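Long-range contacts in iron transport multicopper oxidase FET3 (PDB 1ZPU), which oxidises ferrous to ferric iron at the yeast cell surface with four copper ions and dioxygen, feeding the permease FTR1, and also oxidises cuprous ions: residues 54-59 / 82-87; 221-226 / 300-305; 370-375 / 475-480. All coordinates share one frame; numbering follows the deposited sequence.

Contact 1: residues 54-59 / 82-87. With NAG (2-acetamido-2-deoxy-beta-D-glucopyranose), chain J.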
loop_
_atom_site.group_PDB
_atom_site.type_symbol
_atom_site.label_atom_id
_atom_site.label_comp_id
_atom_site.label_asym_id
_atom_site.label_seq_id
_atom_site.Cartn_x
_atom_site.Cartn_y
_atom_site.Cartn_z
ATOM N N ASN A 54 -8.551 16.741 -16.400
ATOM C CA ASN A 54 -7.396 16.427 -17.233
ATOM C C ASN A 54 -6.639 15.152 -16.813
ATOM O O ASN A 54 -5.794 14.673 -17.560
ATOM C CB ASN A 54 -6.454 17.634 -17.192
ATOM C CG ASN A 54 -6.021 17.992 -15.738
ATOM O OD1 ASN A 54 -6.700 17.639 -14.732
ATOM N ND2 ASN A 54 -4.882 18.690 -15.630
ATOM N N THR A 55 -6.937 14.612 -15.632
ATOM C CA THR A 55 -6.314 13.368 -15.184
ATOM C C THR A 55 -7.244 12.168 -15.378
ATOM O O THR A 55 -8.464 12.331 -15.473
ATOM C CB THR A 55 -5.964 13.438 -13.692
ATOM O OG1 THR A 55 -6.035 14.798 -13.242
ATOM C CG2 THR A 55 -4.571 12.865 -13.435
ATOM N N ASN A 56 -6.666 10.969 -15.430
ATOM C CA ASN A 56 -7.438 9.741 -15.227
ATOM C C ASN A 56 -7.618 9.468 -13.714
ATOM O O ASN A 56 -7.006 10.159 -12.894
ATOM C CB ASN A 56 -6.765 8.570 -15.947
ATOM C CG ASN A 56 -6.798 8.711 -17.482
ATOM O OD1 ASN A 56 -7.729 9.293 -18.040
ATOM N ND2 ASN A 56 -5.784 8.147 -18.164
ATOM N N THR A 57 -8.470 8.506 -13.348
ATOM C CA THR A 57 -8.569 8.050 -11.946
ATOM C C THR A 57 -8.747 6.545 -11.829
ATOM O O THR A 57 -8.994 5.858 -12.814
ATOM C CB THR A 57 -9.746 8.689 -11.147
ATOM O OG1 THR A 57 -10.272 9.831 -11.832
ATOM C CG2 THR A 57 -9.297 9.069 -9.750
ATOM N N SER A 58 -8.623 6.050 -10.600
ATOM C CA SER A 58 -8.952 4.676 -10.273
ATOM C C SER A 58 -9.085 4.647 -8.779
ATOM O O SER A 58 -8.730 5.624 -8.122
ATOM C CB SER A 58 -7.833 3.747 -10.699
ATOM O OG SER A 58 -6.596 4.245 -10.241
ATOM N N MET A 59 -9.599 3.542 -8.240
ATOM C CA MET A 59 -9.674 3.360 -6.793
ATOM C C MET A 59 -9.371 1.928 -6.473
ATOM O O MET A 59 -9.965 1.020 -7.053
ATOM C CB MET A 59 -11.062 3.714 -6.265
ATOM C CG MET A 59 -11.176 3.729 -4.744
ATOM S SD MET A 59 -12.438 4.892 -4.168
ATOM C CE MET A 59 -13.878 4.171 -4.926
ATOM N N PRO A 82 -7.947 2.963 -17.208
ATOM C CA PRO A 82 -8.129 4.146 -16.357
ATOM C C PRO A 82 -9.475 4.824 -16.561
ATOM O O PRO A 82 -10.022 4.775 -17.673
ATOM C CB PRO A 82 -7.024 5.094 -16.842
ATOM C CG PRO A 82 -6.051 4.243 -17.556
ATOM C CD PRO A 82 -6.879 3.188 -18.200
ATOM N N ILE A 83 -9.995 5.455 -15.506
ATOM C CA ILE A 83 -11.248 6.192 -15.608
ATOM C C ILE A 83 -11.008 7.574 -16.197
ATOM O O ILE A 83 -10.378 8.424 -15.572
ATOM C CB ILE A 83 -11.988 6.336 -14.264
ATOM C CG1 ILE A 83 -12.177 4.984 -13.594
ATOM C CG2 ILE A 83 -13.349 7.000 -14.461
ATOM C CD1 ILE A 83 -12.303 5.086 -12.093
ATOM N N ALA A 84 -11.526 7.782 -17.403
ATOM C CA ALA A 84 -11.391 9.051 -18.114
ATOM C C ALA A 84 -12.294 10.131 -17.520
ATOM O O ALA A 84 -13.343 9.815 -16.960
ATOM C CB ALA A 84 -11.714 8.856 -19.588
ATOM N N PRO A 85 -11.886 11.412 -17.633
ATOM C CA PRO A 85 -12.751 12.517 -17.216
ATOM C C PRO A 85 -14.165 12.395 -17.777
ATOM O O PRO A 85 -14.337 12.196 -18.980
ATOM C CB PRO A 85 -12.050 13.747 -17.798
ATOM C CG PRO A 85 -10.619 13.369 -17.851
ATOM C CD PRO A 85 -10.581 11.894 -18.126
ATOM N N GLY A 86 -15.160 12.499 -16.900
ATOM C CA GLY A 86 -16.566 12.377 -17.272
ATOM C C GLY A 86 -17.152 10.995 -17.039
ATOM O O GLY A 86 -18.366 10.855 -16.860
ATOM N N SER A 87 -16.291 9.978 -17.034
ATOM C CA SER A 87 -16.729 8.589 -16.920
ATOM C C SER A 87 -16.990 8.140 -15.479
ATOM O O SER A 87 -16.492 8.736 -14.522
ATOM C CB SER A 87 -15.744 7.654 -17.623
ATOM O OG SER A 87 -15.782 7.849 -19.036
HETATM C C1 NAG J . -5.247 9.008 -19.191
HETATM C C2 NAG J . -3.826 9.558 -19.431
HETATM C C3 NAG J . -3.403 9.498 -20.908
HETATM C C4 NAG J . -3.766 8.170 -21.581
HETATM C C5 NAG J . -5.172 7.678 -21.240
HETATM C C6 NAG J . -5.156 6.268 -20.624
HETATM C C7 NAG J . -2.743 11.076 -17.863
HETATM C C8 NAG J . -1.342 11.533 -18.176
HETATM N N2 NAG J . -3.598 10.900 -18.889
HETATM O O3 NAG J . -2.000 9.661 -20.998
HETATM O O4 NAG J . -3.674 8.335 -22.972
HETATM O O5 NAG J . -5.847 8.642 -20.423
HETATM O O6 NAG J . -4.629 5.316 -21.528
HETATM O O7 NAG J . -3.052 10.854 -16.674
#

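Contact 2: residues 221-226 / 300-305. With NAG (2-acetamido-2-deoxy-beta-D-glucopyranose), chain I; NAG (2-acetamido-2-deoxy-beta-D-glucopyranose), chain B.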
loop_
_atom_site.group_PDB
_atom_site.type_symbol
_atom_site.label_atom_id
_atom_site.label_comp_id
_atom_site.label_asym_id
_atom_site.label_seq_id
_atom_site.Cartn_x
_atom_site.Cartn_y
_atom_site.Cartn_z
ATOM N N GLU A 221 -1.771 -12.264 18.473
ATOM C CA GLU A 221 -1.667 -12.417 19.929
ATOM C C GLU A 221 -1.153 -11.104 20.485
ATOM O O GLU A 221 -0.299 -10.452 19.865
ATOM C CB GLU A 221 -0.673 -13.515 20.321
ATOM C CG GLU A 221 -0.937 -14.903 19.726
ATOM C CD GLU A 221 -1.991 -15.721 20.482
ATOM O OE1 GLU A 221 -2.631 -15.194 21.428
ATOM O OE2 GLU A 221 -2.175 -16.904 20.111
ATOM N N LYS A 222 -1.661 -10.724 21.652
ATOM C CA LYS A 222 -1.274 -9.476 22.318
ATOM C C LYS A 222 0.250 -9.309 22.385
ATOM O O LYS A 222 0.934 -10.160 22.956
ATOM C CB LYS A 222 -1.830 -9.472 23.750
ATOM C CG LYS A 222 -3.323 -9.677 23.857
ATOM C CD LYS A 222 -3.821 -9.111 25.160
ATOM C CE LYS A 222 -5.331 -9.008 25.159
ATOM N NZ LYS A 222 -5.816 -7.955 26.091
ATOM N N ASN A 223 0.783 -8.237 21.799
ATOM C CA ASN A 223 2.192 -7.870 22.010
ATOM C C ASN A 223 2.307 -6.421 22.473
ATOM O O ASN A 223 1.927 -5.503 21.744
ATOM C CB ASN A 223 3.051 -8.099 20.751
ATOM C CG ASN A 223 4.573 -8.252 21.058
ATOM O OD1 ASN A 223 5.184 -7.432 21.762
ATOM N ND2 ASN A 223 5.183 -9.299 20.472
ATOM N N VAL A 224 2.837 -6.227 23.678
ATOM C CA VAL A 224 2.977 -4.905 24.280
ATOM C C VAL A 224 4.258 -4.195 23.812
ATOM O O VAL A 224 5.328 -4.783 23.804
ATOM C CB VAL A 224 2.943 -5.006 25.829
ATOM C CG1 VAL A 224 3.120 -3.648 26.459
ATOM C CG2 VAL A 224 1.639 -5.619 26.290
ATOM N N THR A 225 4.131 -2.933 23.415
ATOM C CA THR A 225 5.280 -2.086 23.049
ATOM C C THR A 225 5.104 -0.647 23.514
ATOM O O THR A 225 4.002 -0.209 23.865
ATOM C CB THR A 225 5.469 -1.922 21.504
ATOM O OG1 THR A 225 4.770 -2.951 20.788
ATOM C CG2 THR A 225 6.980 -1.890 21.121
ATOM N N ASP A 226 6.197 0.101 23.451
ATOM C CA ASP A 226 6.168 1.523 23.681
ATOM C C ASP A 226 6.160 2.264 22.364
ATOM O O ASP A 226 5.778 3.425 22.321
ATOM C CB ASP A 226 7.394 1.940 24.472
ATOM C CG ASP A 226 7.445 1.300 25.840
ATOM O OD1 ASP A 226 8.568 1.093 26.358
ATOM O OD2 ASP A 226 6.358 0.999 26.395
ATOM N N PHE A 300 7.975 -8.775 12.546
ATOM C CA PHE A 300 8.351 -10.131 12.122
ATOM C C PHE A 300 8.004 -11.186 13.191
ATOM O O PHE A 300 7.681 -12.333 12.860
ATOM C CB PHE A 300 9.843 -10.180 11.756
ATOM C CG PHE A 300 10.334 -11.544 11.337
ATOM C CD1 PHE A 300 10.395 -11.893 9.992
ATOM C CD2 PHE A 300 10.751 -12.481 12.288
ATOM C CE1 PHE A 300 10.848 -13.165 9.594
ATOM C CE2 PHE A 300 11.186 -13.741 11.902
ATOM C CZ PHE A 300 11.236 -14.083 10.548
ATOM N N TYR A 301 8.056 -10.798 14.465
ATOM C CA TYR A 301 7.838 -11.738 15.563
ATOM C C TYR A 301 6.392 -11.779 16.070
ATOM O O TYR A 301 6.083 -12.514 17.016
ATOM C CB TYR A 301 8.815 -11.444 16.703
ATOM C CG TYR A 301 10.263 -11.686 16.326
ATOM C CD1 TYR A 301 11.100 -10.625 15.968
ATOM C CD2 TYR A 301 10.796 -12.973 16.324
ATOM C CE1 TYR A 301 12.427 -10.840 15.620
ATOM C CE2 TYR A 301 12.116 -13.199 15.977
ATOM C CZ TYR A 301 12.925 -12.129 15.626
ATOM O OH TYR A 301 14.237 -12.359 15.284
ATOM N N LEU A 302 5.515 -10.990 15.443
ATOM C CA LEU A 302 4.080 -11.045 15.741
ATOM C C LEU A 302 3.491 -12.444 15.467
ATOM O O LEU A 302 3.978 -13.185 14.596
ATOM C CB LEU A 302 3.333 -9.969 14.973
ATOM C CG LEU A 302 2.974 -8.671 15.711
ATOM C CD1 LEU A 302 3.819 -8.407 16.958
ATOM C CD2 LEU A 302 3.041 -7.506 14.738
ATOM N N GLN A 303 2.469 -12.820 16.237
ATOM C CA GLN A 303 1.911 -14.171 16.145
ATOM C C GLN A 303 0.426 -14.126 15.833
ATOM O O GLN A 303 -0.377 -13.759 16.696
ATOM C CB GLN A 303 2.148 -14.939 17.434
ATOM C CG GLN A 303 3.607 -15.083 17.784
ATOM C CD GLN A 303 3.828 -15.556 19.197
ATOM O OE1 GLN A 303 4.725 -15.078 19.881
ATOM N NE2 GLN A 303 3.007 -16.491 19.647
ATOM N N PRO A 304 0.056 -14.471 14.585
ATOM C CA PRO A 304 -1.338 -14.573 14.162
ATOM C C PRO A 304 -2.209 -15.329 15.153
ATOM O O PRO A 304 -1.788 -16.359 15.681
ATOM C CB PRO A 304 -1.236 -15.372 12.869
ATOM C CG PRO A 304 0.064 -14.953 12.306
ATOM C CD PRO A 304 0.981 -14.741 13.469
ATOM N N TYR A 305 -3.409 -14.819 15.407
ATOM C CA TYR A 305 -4.365 -15.493 16.288
ATOM C C TYR A 305 -4.802 -16.823 15.682
ATOM O O TYR A 305 -4.891 -17.823 16.381
ATOM C CB TYR A 305 -5.578 -14.600 16.560
ATOM C CG TYR A 305 -6.510 -15.124 17.632
ATOM C CD1 TYR A 305 -6.155 -15.066 18.984
ATOM C CD2 TYR A 305 -7.751 -15.667 17.298
ATOM C CE1 TYR A 305 -7.008 -15.540 19.972
ATOM C CE2 TYR A 305 -8.607 -16.145 18.276
ATOM C CZ TYR A 305 -8.232 -16.082 19.612
ATOM O OH TYR A 305 -9.085 -16.566 20.587
HETATM C C1 NAG I . 6.441 -9.742 21.041
HETATM C C2 NAG I . 6.323 -11.217 20.672
HETATM C C3 NAG I . 7.635 -11.989 20.925
HETATM C C4 NAG I . 8.958 -11.231 20.732
HETATM C C5 NAG I . 8.794 -9.701 20.768
HETATM C C6 NAG I . 9.836 -8.992 19.909
HETATM C C7 NAG I . 3.988 -12.105 20.941
HETATM C C8 NAG I . 3.559 -11.646 19.566
HETATM N N2 NAG I . 5.213 -11.806 21.411
HETATM O O3 NAG I . 7.691 -13.120 20.083
HETATM O O4 NAG I . 9.822 -11.709 21.763
HETATM O O5 NAG I . 7.535 -9.286 20.278
HETATM O O6 NAG I . 9.351 -7.732 19.489
HETATM O O7 NAG I . 3.198 -12.758 21.622
HETATM C C1 NAG B . 11.270 -11.770 21.536
HETATM C C2 NAG B . 11.866 -13.175 21.827
HETATM C C3 NAG B . 12.401 -13.875 20.551
HETATM C C4 NAG B . 13.257 -12.967 19.652
HETATM C C5 NAG B . 13.122 -11.510 20.102
HETATM C C6 NAG B . 13.740 -10.489 19.146
HETATM C C7 NAG B . 12.866 -13.471 24.145
HETATM C C8 NAG B . 13.328 -12.409 25.163
HETATM N N2 NAG B . 12.936 -13.116 22.844
HETATM O O3 NAG B . 11.332 -14.385 19.778
HETATM O O4 NAG B . 14.602 -13.393 19.683
HETATM O O5 NAG B . 11.741 -11.256 20.294
HETATM O O6 NAG B . 13.861 -9.247 19.816
HETATM O O7 NAG B . 12.476 -14.593 24.540
#

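Contact 3: residues 370-375 / 475-480. With NAG (2-acetamido-2-deoxy-beta-D-glucopyranose), chain C.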
loop_
_atom_site.group_PDB
_atom_site.type_symbol
_atom_site.label_atom_id
_atom_site.label_comp_id
_atom_site.label_asym_id
_atom_site.label_seq_id
_atom_site.Cartn_x
_atom_site.Cartn_y
_atom_site.Cartn_z
ATOM N N HIS A 370 6.900 -7.374 -16.674
ATOM C CA HIS A 370 7.317 -8.271 -15.592
ATOM C C HIS A 370 6.195 -9.148 -15.061
ATOM O O HIS A 370 5.864 -9.088 -13.865
ATOM C CB HIS A 370 7.983 -7.529 -14.436
ATOM C CG HIS A 370 9.231 -8.194 -13.953
ATOM N ND1 HIS A 370 10.177 -7.545 -13.189
ATOM C CD2 HIS A 370 9.708 -9.445 -14.165
ATOM C CE1 HIS A 370 11.174 -8.374 -12.935
ATOM N NE2 HIS A 370 10.916 -9.532 -13.519
ATOM N N THR A 371 5.624 -9.960 -15.952
ATOM C CA THR A 371 4.507 -10.824 -15.590
ATOM C C THR A 371 4.960 -12.246 -15.314
ATOM O O THR A 371 5.757 -12.805 -16.056
ATOM C CB THR A 371 3.378 -10.791 -16.645
ATOM O OG1 THR A 371 2.603 -9.599 -16.469
ATOM C CG2 THR A 371 2.449 -11.963 -16.486
ATOM N N PHE A 372 4.457 -12.808 -14.221
ATOM C CA PHE A 372 4.661 -14.213 -13.891
ATOM C C PHE A 372 3.324 -14.926 -13.849
ATOM O O PHE A 372 2.318 -14.345 -13.422
ATOM C CB PHE A 372 5.330 -14.355 -12.534
ATOM C CG PHE A 372 6.689 -13.753 -12.473
ATOM C CD1 PHE A 372 6.846 -12.373 -12.304
ATOM C CD2 PHE A 372 7.819 -14.556 -12.573
ATOM C CE1 PHE A 372 8.110 -11.808 -12.244
ATOM C CE2 PHE A 372 9.083 -14.008 -12.508
ATOM C CZ PHE A 372 9.234 -12.626 -12.344
ATOM N N ILE A 373 3.306 -16.181 -14.290
ATOM C CA ILE A 373 2.095 -16.988 -14.201
ATOM C C ILE A 373 2.199 -17.994 -13.061
ATOM O O ILE A 373 3.177 -18.729 -12.956
ATOM C CB ILE A 373 1.759 -17.685 -15.529
ATOM C CG1 ILE A 373 1.693 -16.640 -16.644
ATOM C CG2 ILE A 373 0.434 -18.439 -15.415
ATOM C CD1 ILE A 373 1.431 -17.221 -18.007
ATOM N N LEU A 374 1.183 -18.004 -12.205
ATOM C CA LEU A 374 1.157 -18.910 -11.068
ATOM C C LEU A 374 0.169 -20.043 -11.310
ATOM O O LEU A 374 -0.913 -19.810 -11.838
ATOM C CB LEU A 374 0.788 -18.153 -9.792
ATOM C CG LEU A 374 1.460 -16.811 -9.470
ATOM C CD1 LEU A 374 0.825 -16.234 -8.217
ATOM C CD2 LEU A 374 2.973 -16.923 -9.311
ATOM N N GLU A 375 0.541 -21.262 -10.915
ATOM C CA GLU A 375 -0.268 -22.463 -11.171
ATOM C C GLU A 375 -1.356 -22.722 -10.133
ATOM O O GLU A 375 -1.272 -22.260 -8.996
ATOM C CB GLU A 375 0.613 -23.708 -11.310
ATOM C CG GLU A 375 1.526 -23.723 -12.539
ATOM C CD GLU A 375 0.774 -23.731 -13.876
ATOM O OE1 GLU A 375 -0.176 -24.537 -14.053
ATOM O OE2 GLU A 375 1.157 -22.926 -14.756
ATOM N N LEU A 475 5.817 -5.530 -10.376
ATOM C CA LEU A 475 5.691 -6.701 -11.238
ATOM C C LEU A 475 4.294 -7.295 -11.125
ATOM O O LEU A 475 3.588 -7.042 -10.147
ATOM C CB LEU A 475 6.755 -7.750 -10.923
ATOM C CG LEU A 475 6.879 -8.357 -9.535
ATOM C CD1 LEU A 475 5.810 -9.388 -9.313
ATOM C CD2 LEU A 475 8.227 -9.014 -9.468
ATOM N N VAL A 476 3.901 -8.084 -12.121
ATOM C CA VAL A 476 2.526 -8.556 -12.219
ATOM C C VAL A 476 2.426 -10.075 -12.071
ATOM O O VAL A 476 3.115 -10.832 -12.765
ATOM C CB VAL A 476 1.880 -8.110 -13.549
ATOM C CG1 VAL A 476 0.449 -8.613 -13.652
ATOM C CG2 VAL A 476 1.935 -6.604 -13.689
ATOM N N LEU A 477 1.561 -10.510 -11.160
ATOM C CA LEU A 477 1.301 -11.929 -10.941
ATOM C C LEU A 477 -0.048 -12.339 -11.523
ATOM O O LEU A 477 -1.076 -11.787 -11.151
ATOM C CB LEU A 477 1.330 -12.242 -9.446
ATOM C CG LEU A 477 2.652 -12.015 -8.713
ATOM C CD1 LEU A 477 2.510 -12.444 -7.278
ATOM C CD2 LEU A 477 3.812 -12.766 -9.354
ATOM N N VAL A 478 -0.046 -13.301 -12.434
ATOM C CA VAL A 478 -1.286 -13.828 -12.979
ATOM C C VAL A 478 -1.509 -15.211 -12.372
ATOM O O VAL A 478 -0.804 -16.174 -12.705
ATOM C CB VAL A 478 -1.244 -13.892 -14.527
ATOM C CG1 VAL A 478 -2.526 -14.478 -15.081
ATOM C CG2 VAL A 478 -1.021 -12.518 -15.100
ATOM N N GLU A 479 -2.478 -15.292 -11.467
ATOM C CA GLU A 479 -2.808 -16.523 -10.761
ATOM C C GLU A 479 -3.797 -17.369 -11.562
ATOM O O GLU A 479 -4.856 -16.877 -11.946
ATOM C CB GLU A 479 -3.423 -16.151 -9.432
ATOM C CG GLU A 479 -3.092 -17.075 -8.299
ATOM C CD GLU A 479 -3.066 -16.332 -6.975
ATOM O OE1 GLU A 479 -2.357 -15.301 -6.896
ATOM O OE2 GLU A 479 -3.751 -16.770 -6.023
ATOM N N ASP A 480 -3.467 -18.645 -11.763
ATOM C CA ASP A 480 -4.106 -19.503 -12.780
ATOM C C ASP A 480 -5.160 -18.807 -13.649
ATOM O O ASP A 480 -6.342 -18.766 -13.302
ATOM C CB ASP A 480 -4.621 -20.846 -12.210
ATOM C CG ASP A 480 -5.788 -20.679 -11.267
ATOM O OD1 ASP A 480 -5.901 -19.606 -10.638
ATOM O OD2 ASP A 480 -6.592 -21.628 -11.150
HETATM C C1 NAG C . 1.073 -23.930 -17.917
HETATM C C2 NAG C . 2.439 -24.591 -18.147
HETATM C C3 NAG C . 2.443 -26.139 -18.107
HETATM C C4 NAG C . 1.115 -26.855 -17.770
HETATM C C5 NAG C . -0.078 -25.910 -17.528
HETATM C C6 NAG C . -1.170 -26.514 -16.647
HETATM C C7 NAG C . 3.745 -23.135 -19.670
HETATM C C8 NAG C . 3.716 -22.589 -21.074
HETATM N N2 NAG C . 2.953 -24.185 -19.447
HETATM O O3 NAG C . 3.458 -26.604 -17.232
HETATM O O4 NAG C . 0.816 -27.763 -18.820
HETATM O O5 NAG C . 0.359 -24.688 -16.961
HETATM O O6 NAG C . -2.392 -25.830 -16.919
HETATM O O7 NAG C . 4.474 -22.627 -18.813
#

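Contact 1: residues 54-59 / 82-87
Thr-57 and Ile-83 grip each other through both backbone groups, forming one antiparallel hydrogen-bonded pair between two loops. Thr-57 N donates to Ile-83 O at 2.9 Å, while Ile-83 N returns a straighter bond to Thr-57 O, also at 2.9 Å. The CA-H of Asn-56 leans on the same Ile-83 O, at 3.2 Å from CA. Ile-83 runs its CG1-CD1 branch past Thr-57 O, and CD1 ends 3.8 Å from Ser-58 CA.

With CG of Asn-56 beside its own backbone N (chi1 -67°), the amide lies alongside Pro-82. Its ND2, covalently bound to C1 of an N-acetylglucosamine, is 3.6 Å from Pro-82 CB, and the sugar's C6 meets Pro-82 CG at 3.8 Å. Further along, the ring of Pro-85 sets CG 3.4 Å from Thr-55 O.

Outside the pair, Asn-50 ND2 is hydrogen-bonded to both Ile-83 O and Thr-55 O, tying the loops to the residue that follows strand 43-49. Ser-58 OG bonds to Thr-108 OG1, next to the type 3 copper ligand His-107. The chemistry is thus mainly backbone: paired amides fix the loop leading into the copper-binding strand 60-62, and a proline flanks the root of the glycan.

Contact 2: residues 221-226 / 300-305
Glu-221 and Gln-303 meet where the edge strand 218-225 is joined by a loop, their side chains crossing obliquely with CG of the glutamate 3.8 Å from CB of the glutamine. The pair is anchored by the backbone: Glu-221 N donates to Gln-303 O at 2.7 Å, a nearly straight bond. Glu-221 CG stands beside its own backbone N (chi1 -56°), which brings it to 3.3 Å from that same Gln-303 O. The chain then bends at chi2, and OE1 comes obliquely toward the Tyr-305 ring, 4.3 Å from CD1.

Two residues on, Asn-223 points its CB toward the loop. The CG is anti to the backbone N (chi1 -158°), and ND2, which carries the first N-acetylglucosamine, lies 3.9 Å from CD1 of Leu-302. The acetyl methyl C8 of this sugar turns back over the loop, 3.9 Å from CA of Leu-302.

Tyr-301 faces the glycan rather than the strand. One face of its ring holds C6 of the second N-acetylglucosamine, offset toward the rim, while CD2 of Phe-300 lies over the centre of the opposite face. An alanine here would remove the ring between Phe-300 and the second sugar, which would probably lose this support and move more freely.

Leu-302 also touches Ile-215 and Thr-220, and the backbone of Tyr-305 bonds with that of Thr-219, so the loop is fastened to several points of the sheet. The arrangement is that of an N-glycosylation site on the outermost strand of the second cupredoxin-like domain, with the connection toward the third domain packed against it and an aromatic ring lying against the second sugar.

Contact 3: residues 370-375 / 475-480
Leu-475 sets its CG between backbone N and carbonyl carbon, the crowded position (chi1 58°), and Phe-372 holds its CG beside the backbone N (chi1 -63°); chi2 of Leu-475 (77°) carries CD2 on to 3.9 Å from Phe-372 CE1. On the same face, Leu-477 CD2 meets Phe-372 CB at 3.9 Å, and Leu-374 CD1 reaches Leu-477 CB. Thr-371, Ile-373, Val-476 and Val-478 occupy the other face, where Thr-371 OG1 sits 3.4 Å from Val-476 CB and its methyl CG2 touches Val-478 CG2.

Strands 371-374 and 475-479 run parallel. Val-476 N donates to His-370 O, Phe-372 N to Val-476 O, Val-478 N to Phe-372 O in an almost straight bond of 2.8 Å, and Leu-374 N to Val-478 O at 2.7 Å. A weak bond from Asp-480 N to Leu-374 O closes the far end, just before helix 481-486.

Beneath Phe-372 and Leu-477, Ile-318 of strand 316-326 continues the apolar layer. The Glu-479 carboxylate is hydrogen-bonded to Asn-455 N (OE2) and His-399 NE2 (OE1). The chemistry therefore joins a continuous run of amide bonds to apolar packing between the sheets of a cupredoxin-type sandwich, with the buried carboxylate satisfied by partners beyond the pair.

The three contacts fall in different parts of the chain, and none touches another: the centres of contacts 1 and 2 are 40 Å apart, on opposite sides of the chain's centre, and those of contacts 1 and 3 are 26 Å apart. Contact 3 is the most core-like, two neighbouring strands with an apolar face turned inward and no touching residue exposed; contacts 1 and 2 reach the surface. Contact 1 pairs two loops through a single bridge and, like contact 3, lies near copper ligands; contact 2 fastens a loop to an edge strand, far from the copper sites. Asparagine-linked sugars are rooted within contacts 1 and 2, whereas at contact 3 a sugar rooted outside the two segments lies against Glu-375.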